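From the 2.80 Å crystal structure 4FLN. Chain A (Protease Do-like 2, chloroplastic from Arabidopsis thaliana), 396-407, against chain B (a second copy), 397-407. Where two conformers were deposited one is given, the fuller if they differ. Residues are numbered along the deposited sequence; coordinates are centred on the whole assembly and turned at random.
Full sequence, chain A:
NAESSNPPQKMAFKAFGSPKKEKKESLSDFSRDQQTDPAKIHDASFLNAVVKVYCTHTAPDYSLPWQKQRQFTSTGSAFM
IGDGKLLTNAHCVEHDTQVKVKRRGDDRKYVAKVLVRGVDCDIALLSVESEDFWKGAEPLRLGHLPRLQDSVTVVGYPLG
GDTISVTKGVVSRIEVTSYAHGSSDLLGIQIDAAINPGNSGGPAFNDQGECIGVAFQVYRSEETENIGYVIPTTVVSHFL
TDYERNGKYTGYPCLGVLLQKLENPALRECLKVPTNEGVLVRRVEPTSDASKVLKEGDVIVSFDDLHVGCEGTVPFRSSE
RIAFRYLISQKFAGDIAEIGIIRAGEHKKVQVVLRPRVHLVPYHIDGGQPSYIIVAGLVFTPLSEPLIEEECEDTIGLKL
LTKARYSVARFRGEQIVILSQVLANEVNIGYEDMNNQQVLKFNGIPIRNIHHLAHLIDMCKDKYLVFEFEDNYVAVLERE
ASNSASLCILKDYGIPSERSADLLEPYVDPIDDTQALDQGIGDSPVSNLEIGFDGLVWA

Chain A, residues 396-407: IGLKLLTKARYS
Chain B (397-407) GLKLLTKARYS

Two copies of one short helix can dock through a contact without a single hydrogen bond among the modelled atoms; the modelled contact is largely apolar and van der Waals in character, with both Lys A399 and Lys B399 lacking atoms beyond CB. In Protease Do-like 2, helices 398-406 of chains A and B run nearly antiparallel, their N-to-C directions 148° apart and their axes 9.5 Å apart at closest approach. The register is reciprocal: the CA atoms of Leu A398 and Thr B402 lie 5.9 Å apart, as do those of Thr A402 and Leu B398. At the centre the threonines meet through methyls, Thr A402 CG2 to Thr B402 CG2 being 3.3 Å. Both adopt chi1 p, which lets the hydroxyl turn back on its own helix; in chain B, Thr B402 OG1 donates to Lys B399 O at 2.8 Å.

Leu A398 is a knob among Leu B401, Thr B402, Arg B405 and Tyr B406, and Leu B398 among Leu A401, Thr A402, Arg A405 and Tyr A406. Their chi1 values are off-rotamer, -110° in A and -99° in B. Leu A401 CD1 approaches Leu B398 CD2 to 3.2 Å, whereas Leu A398 CD2 to Leu B401 CD1 is 4.1 Å, so the symmetry is approximate. Tyr A406 and Tyr B406, both chi1 m, flank the contact, with the lysine CB atoms oblique to their rings: Tyr B406 CE1 lies 3.2 Å from Lys A399 CB, and Tyr A406 CE1 3.4 Å from Lys B399 CB. Gly A397 and Gly B397, with positive phi (102° and 97°), occupy the N-cap positions, immediately before the helices.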

# COMPACT_ATOMS: atom_id res chain seq x y z
N ILE A 396 -23.86 -6.58 3.94
CA ILE A 396 -24.98 -5.94 4.62
C ILE A 396 -25.77 -5.16 3.57
O ILE A 396 -26.95 -5.41 3.36
CB ILE A 396 -24.54 -5.04 5.79
CG1 ILE A 396 -23.24 -4.32 5.47
CG2 ILE A 396 -24.34 -5.86 7.06
CD1 ILE A 396 -22.76 -3.48 6.61
N GLY A 397 -25.11 -4.19 2.94
CA GLY A 397 -25.74 -3.45 1.87
C GLY A 397 -26.25 -2.09 2.29
O GLY A 397 -26.60 -1.87 3.45
N LEU A 398 -26.29 -1.18 1.32
CA LEU A 398 -26.65 0.20 1.55
C LEU A 398 -27.94 0.41 2.34
O LEU A 398 -27.96 1.21 3.28
CB LEU A 398 -26.76 0.94 0.23
CG LEU A 398 -25.65 1.96 -0.01
CD1 LEU A 398 -24.35 1.44 0.61
CD2 LEU A 398 -25.50 2.25 -1.50
N LYS A 399 -29.02 -0.27 1.96
CA LYS A 399 -30.31 -0.04 2.60
C LYS A 399 -30.29 -0.41 4.09
O LYS A 399 -30.78 0.35 4.94
CB LYS A 399 -31.43 -0.77 1.87
N LEU A 400 -29.72 -1.57 4.41
CA LEU A 400 -29.63 -2.00 5.80
C LEU A 400 -28.79 -1.03 6.61
O LEU A 400 -29.25 -0.50 7.61
CB LEU A 400 -29.04 -3.40 5.91
CG LEU A 400 -30.10 -4.39 6.39
CD1 LEU A 400 -29.47 -5.66 6.91
CD2 LEU A 400 -30.95 -3.72 7.46
N LEU A 401 -27.56 -0.82 6.16
CA LEU A 401 -26.64 0.07 6.86
C LEU A 401 -27.31 1.41 7.18
O LEU A 401 -27.13 1.96 8.26
CB LEU A 401 -25.37 0.28 6.05
CG LEU A 401 -24.11 0.57 6.87
CD1 LEU A 401 -24.03 2.02 7.32
CD2 LEU A 401 -24.06 -0.35 8.08
N THR A 402 -28.10 1.93 6.24
CA THR A 402 -28.71 3.23 6.45
C THR A 402 -29.85 3.16 7.47
O THR A 402 -29.99 4.03 8.32
CB THR A 402 -29.19 3.87 5.14
OG1 THR A 402 -30.12 2.99 4.49
CG2 THR A 402 -28.02 4.14 4.22
N LYS A 403 -30.66 2.11 7.37
CA LYS A 403 -31.71 1.90 8.37
C LYS A 403 -31.09 1.86 9.77
O LYS A 403 -31.66 2.37 10.74
CB LYS A 403 -32.46 0.61 8.09
CG LYS A 403 -33.63 0.75 7.16
CD LYS A 403 -34.57 -0.43 7.33
CE LYS A 403 -35.91 -0.19 6.68
NZ LYS A 403 -36.81 -1.37 6.88
N ALA A 404 -29.92 1.25 9.87
CA ALA A 404 -29.21 1.17 11.14
C ALA A 404 -28.69 2.52 11.64
O ALA A 404 -28.55 2.74 12.83
CB ALA A 404 -28.07 0.16 11.04
N ARG A 405 -28.37 3.42 10.72
CA ARG A 405 -27.83 4.71 11.10
C ARG A 405 -28.91 5.78 11.27
O ARG A 405 -28.65 6.85 11.80
CB ARG A 405 -26.80 5.18 10.07
CG ARG A 405 -25.56 4.32 10.02
CD ARG A 405 -24.85 4.31 11.37
NE ARG A 405 -24.65 2.95 11.87
CZ ARG A 405 -23.67 2.15 11.47
NH1 ARG A 405 -22.80 2.57 10.56
NH2 ARG A 405 -23.56 0.93 11.98
N TYR A 406 -30.13 5.48 10.84
CA TYR A 406 -31.17 6.51 10.76
C TYR A 406 -32.48 6.17 11.45
O TYR A 406 -32.92 6.87 12.36
CB TYR A 406 -31.41 6.93 9.31
CG TYR A 406 -30.21 7.58 8.67
CD1 TYR A 406 -30.03 7.58 7.30
CD2 TYR A 406 -29.24 8.20 9.45
CE1 TYR A 406 -28.93 8.17 6.71
CE2 TYR A 406 -28.13 8.80 8.88
CZ TYR A 406 -27.98 8.77 7.51
OH TYR A 406 -26.89 9.37 6.92
N SER A 407 -33.13 5.11 11.00
CA SER A 407 -34.45 4.76 11.50
C SER A 407 -34.48 4.67 13.02
O SER A 407 -33.51 4.27 13.66
CB SER A 407 -34.91 3.43 10.88
OG SER A 407 -33.97 2.41 11.13
N GLY B 397 -22.79 10.60 1.26
CA GLY B 397 -23.50 10.16 2.45
C GLY B 397 -24.52 9.07 2.21
O GLY B 397 -25.15 9.00 1.16
N LEU B 398 -24.69 8.22 3.22
CA LEU B 398 -25.61 7.08 3.16
C LEU B 398 -27.00 7.42 2.64
O LEU B 398 -27.43 6.87 1.62
CB LEU B 398 -25.71 6.44 4.54
CG LEU B 398 -24.85 5.20 4.75
CD1 LEU B 398 -23.55 5.29 3.95
CD2 LEU B 398 -24.58 5.00 6.24
N LYS B 399 -27.71 8.30 3.34
CA LYS B 399 -29.09 8.60 2.99
C LYS B 399 -29.24 8.89 1.50
O LYS B 399 -30.05 8.26 0.81
CB LYS B 399 -29.59 9.77 3.82
N LEU B 400 -28.43 9.82 1.00
CA LEU B 400 -28.50 10.23 -0.40
C LEU B 400 -28.06 9.12 -1.37
O LEU B 400 -28.66 8.96 -2.43
CB LEU B 400 -27.62 11.46 -0.62
CG LEU B 400 -28.24 12.67 -1.31
CD1 LEU B 400 -27.15 13.65 -1.65
CD2 LEU B 400 -28.98 12.26 -2.56
N LEU B 401 -27.02 8.38 -0.99
CA LEU B 401 -26.44 7.35 -1.85
C LEU B 401 -27.44 6.23 -2.11
O LEU B 401 -27.60 5.77 -3.24
CB LEU B 401 -25.19 6.75 -1.22
CG LEU B 401 -23.96 6.61 -2.12
CD1 LEU B 401 -23.07 5.51 -1.60
CD2 LEU B 401 -24.37 6.30 -3.55
N THR B 402 -28.11 5.80 -1.05
CA THR B 402 -29.15 4.80 -1.20
C THR B 402 -30.24 5.30 -2.15
O THR B 402 -30.60 4.60 -3.11
CB THR B 402 -29.72 4.36 0.16
OG1 THR B 402 -30.29 5.49 0.82
CG2 THR B 402 -28.63 3.78 1.04
N LYS B 403 -30.75 6.51 -1.91
CA LYS B 403 -31.75 7.08 -2.81
C LYS B 403 -31.31 6.96 -4.27
O LYS B 403 -32.12 6.65 -5.14
CB LYS B 403 -32.05 8.53 -2.46
CG LYS B 403 -33.08 8.66 -1.36
CD LYS B 403 -33.87 9.95 -1.45
CE LYS B 403 -35.14 9.86 -0.61
NZ LYS B 403 -35.85 11.17 -0.45
N ALA B 404 -30.03 7.18 -4.52
CA ALA B 404 -29.52 7.09 -5.88
C ALA B 404 -29.43 5.65 -6.38
O ALA B 404 -29.52 5.40 -7.58
CB ALA B 404 -28.17 7.78 -5.99
N ARG B 405 -29.18 4.71 -5.47
CA ARG B 405 -29.12 3.29 -5.84
C ARG B 405 -30.48 2.58 -5.88
O ARG B 405 -30.73 1.75 -6.76
CB ARG B 405 -28.14 2.54 -4.93
CG ARG B 405 -26.75 3.18 -4.85
CD ARG B 405 -25.99 3.06 -6.16
NE ARG B 405 -25.18 4.24 -6.44
CZ ARG B 405 -24.52 4.45 -7.58
NH1 ARG B 405 -24.58 3.55 -8.56
NH2 ARG B 405 -23.81 5.56 -7.75
N TYR B 406 -31.31 2.87 -4.88
CA TYR B 406 -32.55 2.12 -4.62
C TYR B 406 -33.88 2.73 -5.09
O TYR B 406 -34.94 2.13 -4.90
CB TYR B 406 -32.64 1.78 -3.12
CG TYR B 406 -31.59 0.80 -2.65
CD1 TYR B 406 -31.88 -0.17 -1.70
CD2 TYR B 406 -30.30 0.84 -3.18
CE1 TYR B 406 -30.91 -1.06 -1.28
CE2 TYR B 406 -29.34 -0.05 -2.77
CZ TYR B 406 -29.64 -1.00 -1.82
OH TYR B 406 -28.67 -1.89 -1.42
N SER B 407 -33.84 3.91 -5.69
CA SER B 407 -35.08 4.63 -5.96
C SER B 407 -35.45 4.74 -7.44
O SER B 407 -34.59 4.86 -8.31
CB SER B 407 -35.05 6.01 -5.32
OG SER B 407 -36.17 6.77 -5.74